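Local coordinates for protein-tyrosine-phosphatase (Vibrio vulnificus, PDB 7DHF) that probably removes phosphate from phosphotyrosine in proteins, as a low-molecular-weight protein tyrosine phosphatase, at residues I16-T21 / Q136-A141. The protein carries 1 engineered substitution. Residues are numbered along the deposited sequence; the frame is centred on the assembly and turned at random.
Sequences ICRSPT and QLIDEA. With PO4 (phosphate ion), chain E.
Ile138 reaches helix 18-29 mainly through its end methyl: CD1 lies 3.9 Å from Thr21 CG2 and also touches Arg18 CB. The same Ile138 CD1 sits 3.7 Å from the carbonyl oxygen Arg18 O, while Ile138 CG2 meets Thr21 CG2 more loosely. The Ile138 and Thr21 side chains cross at about a right angle. With Thr21 OG1 beside the backbone N (chi1 -61°) and bonded at 2.8 Å to the O of the N-cap residue Cys17, CG2 is left facing Ile138. Arg18, a predicted active-site residue, gives the isoleucine only the root of its side chain. Beyond that the chain bends at chi3 (-65°) and brings the guanidinium edge-on to the phosphate, Arg18 NE 2.8 Å from phosphate O2 in an almost straight bond (178°) and NH2 on phosphate O4. Glu90 and the carbonyl of Ile120 hold NH1. Backbone N-H groups of Val13, Gly14, Ile16, Cys17, Arg18 and Ser19 wrap the ion, and Ser19 OG grips phosphate O3 at 2.6 Å: this is the family's P-loop, with engineered Ala12 at the predicted nucleophile position. The contact joins the first turn of helix 18-29, which follows strand 7-12 and the P-loop, to long helix 128-146, whose Phe131 and Tyr135 extend the packing to Cys17 and Thr21.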
loop_
_atom_site.group_PDB
_atom_site.type_symbol
_atom_site.label_atom_id
_atom_site.label_comp_id
_atom_site.label_asym_id
_atom_site.label_seq_id
_atom_site.Cartn_x
_atom_site.Cartn_y
_atom_site.Cartn_z
ATOM N N ILE A 16 1.943 4.920 6.419
ATOM C CA ILE A 16 1.951 4.422 7.794
ATOM C C ILE A 16 0.787 3.497 8.117
ATOM O O ILE A 16 0.866 2.752 9.113
ATOM C CB ILE A 16 2.023 5.574 8.827
ATOM C CG1 ILE A 16 0.873 6.566 8.620
ATOM C CG2 ILE A 16 3.379 6.267 8.758
ATOM C CD1 ILE A 16 0.669 7.528 9.778
ATOM N N CYS A 17 -0.301 3.487 7.343
ATOM C CA CYS A 17 -1.459 2.657 7.661
ATOM C C CYS A 17 -1.758 1.644 6.557
ATOM O O CYS A 17 -1.374 0.476 6.667
ATOM C CB CYS A 17 -2.686 3.532 7.940
ATOM S SG CYS A 17 -2.562 4.520 9.460
ATOM N N ARG A 18 -2.438 2.077 5.492
ATOM C CA ARG A 18 -2.898 1.138 4.470
ATOM C C ARG A 18 -1.737 0.579 3.661
ATOM O O ARG A 18 -1.674 -0.629 3.401
ATOM C CB ARG A 18 -3.874 1.826 3.520
ATOM C CG ARG A 18 -5.175 2.265 4.143
ATOM C CD ARG A 18 -5.863 3.274 3.249
ATOM N NE ARG A 18 -5.076 4.499 3.151
ATOM C CZ ARG A 18 -5.404 5.544 2.402
ATOM N NH1 ARG A 18 -6.512 5.521 1.672
ATOM N NH2 ARG A 18 -4.622 6.614 2.383
ATOM N N SER A 19 -0.832 1.443 3.212
ATOM C CA SER A 19 0.165 0.979 2.256
ATOM C C SER A 19 1.185 0.034 2.890
ATOM O O SER A 19 1.550 -0.961 2.253
ATOM C CB SER A 19 0.808 2.136 1.480
ATOM O OG SER A 19 1.309 3.151 2.321
ATOM N N PRO A 20 1.658 0.259 4.128
ATOM C CA PRO A 20 2.487 -0.789 4.749
ATOM C C PRO A 20 1.722 -2.073 5.003
ATOM O O PRO A 20 2.284 -3.166 4.861
ATOM C CB PRO A 20 2.991 -0.139 6.046
ATOM C CG PRO A 20 2.053 0.962 6.319
ATOM C CD PRO A 20 1.596 1.463 4.976
ATOM N N THR A 21 0.448 -1.976 5.385
ATOM C CA THR A 21 -0.356 -3.179 5.576
ATOM C C THR A 21 -0.484 -3.951 4.269
ATOM O O THR A 21 -0.245 -5.162 4.224
ATOM C CB THR A 21 -1.732 -2.810 6.136
ATOM O OG1 THR A 21 -1.582 -2.174 7.413
ATOM C CG2 THR A 21 -2.604 -4.052 6.302
ATOM N N GLN A 136 -9.598 -5.716 6.423
ATOM C CA GLN A 136 -10.484 -6.633 5.714
ATOM C C GLN A 136 -10.448 -6.381 4.212
ATOM O O GLN A 136 -10.291 -7.315 3.417
ATOM C CB GLN A 136 -11.910 -6.489 6.245
ATOM C CG GLN A 136 -12.909 -7.434 5.593
ATOM C CD GLN A 136 -12.646 -8.885 5.938
ATOM O OE1 GLN A 136 -12.162 -9.195 7.027
ATOM N NE2 GLN A 136 -12.964 -9.782 5.014
ATOM N N LEU A 137 -10.611 -5.121 3.803
ATOM C CA LEU A 137 -10.583 -4.801 2.379
ATOM C C LEU A 137 -9.219 -5.104 1.778
ATOM O O LEU A 137 -9.128 -5.649 0.673
ATOM C CB LEU A 137 -10.956 -3.337 2.156
ATOM C CG LEU A 137 -12.385 -2.932 2.526
ATOM C CD1 LEU A 137 -12.576 -1.437 2.326
ATOM C CD2 LEU A 137 -13.416 -3.712 1.722
ATOM N N ILE A 138 -8.144 -4.746 2.483
ATOM C CA ILE A 138 -6.801 -5.019 1.979
ATOM C C ILE A 138 -6.598 -6.517 1.804
ATOM O O ILE A 138 -6.053 -6.972 0.791
ATOM C CB ILE A 138 -5.749 -4.389 2.912
ATOM C CG1 ILE A 138 -5.807 -2.864 2.805
ATOM C CG2 ILE A 138 -4.349 -4.906 2.589
ATOM C CD1 ILE A 138 -4.992 -2.133 3.853
ATOM N N ASP A 139 -7.046 -7.305 2.783
ATOM C CA ASP A 139 -6.896 -8.755 2.718
ATOM C C ASP A 139 -7.648 -9.329 1.522
ATOM O O ASP A 139 -7.080 -10.072 0.712
ATOM C CB ASP A 139 -7.404 -9.358 4.031
ATOM C CG ASP A 139 -7.121 -10.840 4.153
ATOM O OD1 ASP A 139 -6.281 -11.361 3.392
ATOM O OD2 ASP A 139 -7.734 -11.481 5.033
ATOM N N GLU A 140 -8.932 -8.994 1.392
ATOM C CA GLU A 140 -9.715 -9.483 0.261
ATOM C C GLU A 140 -9.093 -9.056 -1.063
ATOM O O GLU A 140 -8.996 -9.855 -2.003
ATOM C CB GLU A 140 -11.141 -8.942 0.353
ATOM C CG GLU A 140 -11.951 -9.479 1.521
ATOM C CD GLU A 140 -13.366 -8.929 1.543
ATOM O OE1 GLU A 140 -13.891 -8.595 0.459
ATOM O OE2 GLU A 140 -13.951 -8.831 2.644
ATOM N N ALA A 141 -8.678 -7.791 -1.157
ATOM C CA ALA A 141 -8.110 -7.277 -2.398
ATOM C C ALA A 141 -6.787 -7.955 -2.727
ATOM O O ALA A 141 -6.518 -8.276 -3.891
ATOM C CB ALA A 141 -7.919 -5.767 -2.274
HETATM P P PO4 E . -1.500 5.347 4.293
HETATM O O1 PO4 E . -0.847 5.829 5.572
HETATM O O2 PO4 E . -2.775 4.625 4.663
HETATM O O3 PO4 E . -0.537 4.395 3.625
HETATM O O4 PO4 E . -1.805 6.539 3.415
#